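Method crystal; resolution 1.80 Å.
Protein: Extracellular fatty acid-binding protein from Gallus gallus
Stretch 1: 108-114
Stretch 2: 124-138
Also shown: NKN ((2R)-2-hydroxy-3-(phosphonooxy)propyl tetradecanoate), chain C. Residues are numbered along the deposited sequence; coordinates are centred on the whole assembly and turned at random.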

# COMPACT_ATOMS: atom_id res chain seq x y z
N LEU A 108 13.90 5.09 3.35
CA LEU A 108 13.37 3.74 3.15
C LEU A 108 12.51 3.68 1.88
O LEU A 108 11.84 4.65 1.56
CB LEU A 108 12.54 3.33 4.37
CG LEU A 108 13.23 3.23 5.73
CD1 LEU A 108 12.22 3.35 6.86
CD2 LEU A 108 14.00 1.93 5.85
N HIS A 109 12.55 2.58 1.14
CA HIS A 109 11.75 2.41 -0.04
C HIS A 109 10.96 1.13 0.10
O HIS A 109 11.42 0.16 0.71
CB HIS A 109 12.60 2.36 -1.33
CG HIS A 109 13.50 3.54 -1.53
ND1 HIS A 109 13.06 4.74 -2.04
CD2 HIS A 109 14.84 3.67 -1.36
CE1 HIS A 109 14.09 5.58 -2.14
NE2 HIS A 109 15.18 4.95 -1.75
N MET A 110 9.76 1.14 -0.46
CA MET A 110 8.97 -0.08 -0.58
C MET A 110 8.05 0.03 -1.78
O MET A 110 7.54 1.09 -2.09
CB MET A 110 8.14 -0.32 0.68
CG MET A 110 7.46 -1.69 0.70
SD MET A 110 6.71 -2.03 2.28
CE MET A 110 8.16 -2.30 3.32
N MET A 111 7.85 -1.07 -2.47
CA MET A 111 6.84 -1.18 -3.48
C MET A 111 5.66 -1.89 -2.89
O MET A 111 5.82 -2.89 -2.17
CB MET A 111 7.37 -1.96 -4.66
CG MET A 111 8.40 -1.21 -5.42
SD MET A 111 8.89 -2.05 -6.94
CE MET A 111 7.36 -2.34 -7.82
N ARG A 112 4.47 -1.43 -3.26
CA ARG A 112 3.23 -2.06 -2.83
C ARG A 112 2.27 -2.35 -4.02
O ARG A 112 2.20 -1.60 -4.97
CB ARG A 112 2.53 -1.19 -1.80
CG ARG A 112 3.33 -0.85 -0.59
CD ARG A 112 2.49 -0.06 0.40
NE ARG A 112 3.15 -0.06 1.70
CZ ARG A 112 4.08 0.80 2.08
NH1 ARG A 112 4.43 1.80 1.28
NH2 ARG A 112 4.67 0.66 3.25
N LEU A 113 1.57 -3.47 -3.98
CA LEU A 113 0.52 -3.75 -4.97
C LEU A 113 -0.84 -3.62 -4.30
O LEU A 113 -1.17 -4.40 -3.39
CB LEU A 113 0.69 -5.16 -5.55
CG LEU A 113 -0.35 -5.69 -6.52
CD1 LEU A 113 -0.50 -4.78 -7.77
CD2 LEU A 113 0.03 -7.15 -6.90
N TYR A 114 -1.61 -2.65 -4.75
CA TYR A 114 -3.02 -2.49 -4.41
C TYR A 114 -3.89 -3.34 -5.35
O TYR A 114 -3.68 -3.34 -6.56
CB TYR A 114 -3.42 -1.01 -4.51
CG TYR A 114 -3.02 -0.18 -3.32
CD1 TYR A 114 -3.99 0.39 -2.48
CD2 TYR A 114 -1.70 0.08 -3.04
CE1 TYR A 114 -3.64 1.14 -1.38
CE2 TYR A 114 -1.34 0.86 -1.90
CZ TYR A 114 -2.33 1.37 -1.09
OH TYR A 114 -2.03 2.09 0.03
OAA NKN C . 1.49 4.84 1.21
OAB NKN C . 2.44 3.28 -0.31
PAC NKN C . 1.13 3.78 0.21
OAD NKN C . 0.17 2.73 0.70
OAE NKN C . -4.50 3.02 -5.27
OAF NKN C . 0.38 4.50 -1.01
CAG NKN C . -0.93 5.06 -1.00
CAH NKN C . -1.42 5.35 -2.41
CAI NKN C . -2.81 4.82 -2.80
OAJ NKN C . -2.80 4.21 -4.11
CAK NKN C . -3.94 4.09 -5.04
CAL NKN C . -4.38 5.31 -5.81
CAM NKN C . -4.22 5.02 -7.30
CAN NKN C . -4.31 6.29 -8.15
CAO NKN C . -4.36 7.55 -7.29
OAY NKN C . -1.45 6.77 -2.54
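Stretch 2 124-138: AMAIFRKLARERNYT

Stretch 2 lays a helix and the chain that follows against one side of a beta strand, an apolar packing contact with no hydrogen bond between the two; the two stretches bury 473 Å² between them, both sides summed. The strand, 108-114, is extended throughout; Ala 124 through Arg 133 are helical, in a helix already under way when stretch 2 begins, with i to i+4 backbone bonds such as Ala 132 N to Phe 128 O at 2.8 Å. Their axes are nearly antiparallel, at 170°, and approach to 9.4 Å, so rising numbers on the strand meet falling numbers on the helix: the CA of Met 111 lies 7.3 Å from that of Ala 132, and the CA of Leu 113 lies 6.6 Å from that of Phe 128.

Strand alternation sets the first rule. His 109, Met 111 and Leu 113 point their CA-to-CB bonds toward stretch 2, while Met 110 and Arg 112 point away, and Arg 112 NH1 instead donates a hydrogen bond to OAB of the ligand NKN at 2.9 Å.

Phe 128 packs against both Met 111 and Leu 113. Leu 113 CB sits over its ring face, 3.7 Å from Phe 128 CD1, in a CH-pi contact, and Met 111 CB is 3.8 Å from Phe 128 CE1. The rest of Leu 113 reaches toward the start of stretch 2, with its CD2 4.0 Å from Met 125 CE. Met 111 meets the helix farther along: its CE comes within 3.5 Å of Ala 132 N, and its SD is 4.0 Å from Ala 132 CB, where a small side chain accompanies the close approach.

A type I turn from Arg 133 to Asn 136 leads the chain to Tyr 137, whose CE2 meets Met 111 SD at 3.7 Å, at the edge of the ring. Tyr 137 OH lies 3.9 Å from CB of His 109, an exposed residue.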

# COMPACT_ATOMS: atom_id res chain seq x y z
N ALA A 124 -2.01 -8.34 -12.83
CA ALA A 124 -1.52 -7.38 -11.86
C ALA A 124 -0.25 -7.87 -11.18
O ALA A 124 0.70 -7.10 -11.00
CB ALA A 124 -2.58 -7.10 -10.82
N MET A 125 -0.23 -9.14 -10.75
CA MET A 125 0.95 -9.66 -10.06
C MET A 125 2.16 -9.63 -11.00
O MET A 125 3.29 -9.31 -10.58
CB MET A 125 0.74 -11.08 -9.52
CG MET A 125 1.96 -11.66 -8.78
SD MET A 125 2.49 -10.71 -7.29
CE MET A 125 1.09 -10.96 -6.27
N ALA A 126 1.93 -10.02 -12.25
CA ALA A 126 3.00 -10.03 -13.26
C ALA A 126 3.62 -8.64 -13.48
O ALA A 126 4.87 -8.53 -13.56
CB ALA A 126 2.49 -10.61 -14.57
N ILE A 127 2.80 -7.59 -13.52
CA ILE A 127 3.32 -6.22 -13.71
C ILE A 127 4.11 -5.78 -12.48
O ILE A 127 5.15 -5.12 -12.60
CB ILE A 127 2.21 -5.16 -14.04
CG1 ILE A 127 2.78 -3.74 -14.04
CG2 ILE A 127 1.07 -5.16 -13.06
CD1 ILE A 127 3.89 -3.54 -15.00
N PHE A 128 3.59 -6.10 -11.30
CA PHE A 128 4.29 -5.79 -10.05
C PHE A 128 5.69 -6.43 -10.02
O PHE A 128 6.69 -5.74 -9.74
CB PHE A 128 3.48 -6.27 -8.87
CG PHE A 128 4.09 -5.97 -7.54
CD1 PHE A 128 4.08 -4.67 -7.02
CD2 PHE A 128 4.61 -6.98 -6.77
CE1 PHE A 128 4.67 -4.40 -5.76
CE2 PHE A 128 5.19 -6.72 -5.54
CZ PHE A 128 5.21 -5.43 -5.04
N ARG A 129 5.74 -7.73 -10.30
CA ARG A 129 7.02 -8.47 -10.28
C ARG A 129 8.01 -7.93 -11.33
O ARG A 129 9.19 -7.72 -11.02
CB ARG A 129 6.80 -9.98 -10.44
CG ARG A 129 6.21 -10.68 -9.20
CD ARG A 129 6.27 -12.20 -9.31
NE ARG A 129 5.79 -12.83 -8.08
CZ ARG A 129 6.52 -12.98 -6.97
NH1 ARG A 129 7.78 -12.59 -6.91
NH2 ARG A 129 5.97 -13.55 -5.91
N LYS A 130 7.51 -7.63 -12.53
CA LYS A 130 8.29 -6.93 -13.55
C LYS A 130 8.89 -5.62 -13.09
O LYS A 130 10.08 -5.37 -13.25
CB LYS A 130 7.44 -6.65 -14.78
CG LYS A 130 8.22 -6.05 -15.93
CD LYS A 130 7.39 -5.93 -17.20
CE LYS A 130 6.34 -4.85 -17.06
NZ LYS A 130 5.67 -4.57 -18.36
N LEU A 131 8.06 -4.73 -12.58
CA LEU A 131 8.57 -3.45 -12.12
C LEU A 131 9.48 -3.57 -10.89
O LEU A 131 10.43 -2.79 -10.77
CB LEU A 131 7.43 -2.49 -11.85
CG LEU A 131 6.63 -2.11 -13.10
CD1 LEU A 131 5.43 -1.25 -12.71
CD2 LEU A 131 7.51 -1.42 -14.16
N ALA A 132 9.16 -4.48 -9.96
CA ALA A 132 10.07 -4.83 -8.85
C ALA A 132 11.43 -5.27 -9.36
O ALA A 132 12.48 -4.80 -8.90
CB ALA A 132 9.45 -5.92 -7.96
N ARG A 133 11.43 -6.23 -10.27
CA ARG A 133 12.70 -6.72 -10.80
C ARG A 133 13.54 -5.63 -11.46
O ARG A 133 14.78 -5.67 -11.41
CB ARG A 133 12.48 -7.90 -11.75
CG ARG A 133 13.62 -8.88 -11.70
CD ARG A 133 13.29 -10.21 -12.41
N GLU A 134 12.89 -4.65 -12.07
CA GLU A 134 13.58 -3.50 -12.65
C GLU A 134 14.29 -2.61 -11.64
O GLU A 134 15.17 -1.85 -12.02
CB GLU A 134 12.61 -2.65 -13.46
CG GLU A 134 12.23 -3.29 -14.78
CD GLU A 134 11.57 -2.33 -15.74
OE1 GLU A 134 11.35 -1.16 -15.38
OE2 GLU A 134 11.22 -2.78 -16.85
N ARG A 135 13.90 -2.69 -10.38
CA ARG A 135 14.59 -1.93 -9.34
C ARG A 135 15.52 -2.88 -8.56
O ARG A 135 15.94 -2.55 -7.47
CB ARG A 135 13.58 -1.25 -8.41
CG ARG A 135 12.97 -0.01 -9.06
CD ARG A 135 11.84 0.56 -8.32
NE ARG A 135 11.06 1.44 -9.17
CZ ARG A 135 11.18 2.76 -9.24
NH1 ARG A 135 12.06 3.42 -8.48
NH2 ARG A 135 10.38 3.44 -10.02
N ASN A 136 15.80 -4.04 -9.14
CA ASN A 136 16.63 -5.11 -8.54
C ASN A 136 16.15 -5.61 -7.19
O ASN A 136 16.95 -5.99 -6.34
CB ASN A 136 18.11 -4.68 -8.45
CG ASN A 136 18.74 -4.46 -9.81
OD1 ASN A 136 18.45 -5.18 -10.76
ND2 ASN A 136 19.58 -3.44 -9.92
N TYR A 137 14.83 -5.66 -6.99
CA TYR A 137 14.29 -6.55 -5.97
C TYR A 137 14.40 -7.99 -6.47
O TYR A 137 14.13 -8.30 -7.63
CB TYR A 137 12.85 -6.17 -5.59
CG TYR A 137 12.79 -4.81 -4.93
CD1 TYR A 137 13.55 -4.53 -3.80
CD2 TYR A 137 11.97 -3.82 -5.44
CE1 TYR A 137 13.54 -3.24 -3.24
CE2 TYR A 137 11.93 -2.56 -4.87
CZ TYR A 137 12.71 -2.27 -3.79
OH TYR A 137 12.64 -1.01 -3.25
N THR A 138 14.90 -8.86 -5.60
CA THR A 138 14.89 -10.29 -5.87
C THR A 138 13.56 -10.90 -5.44
O THR A 138 12.70 -10.23 -4.87
CB THR A 138 16.01 -11.00 -5.10
OG1 THR A 138 15.75 -10.91 -3.70
CG2 THR A 138 17.35 -10.38 -5.40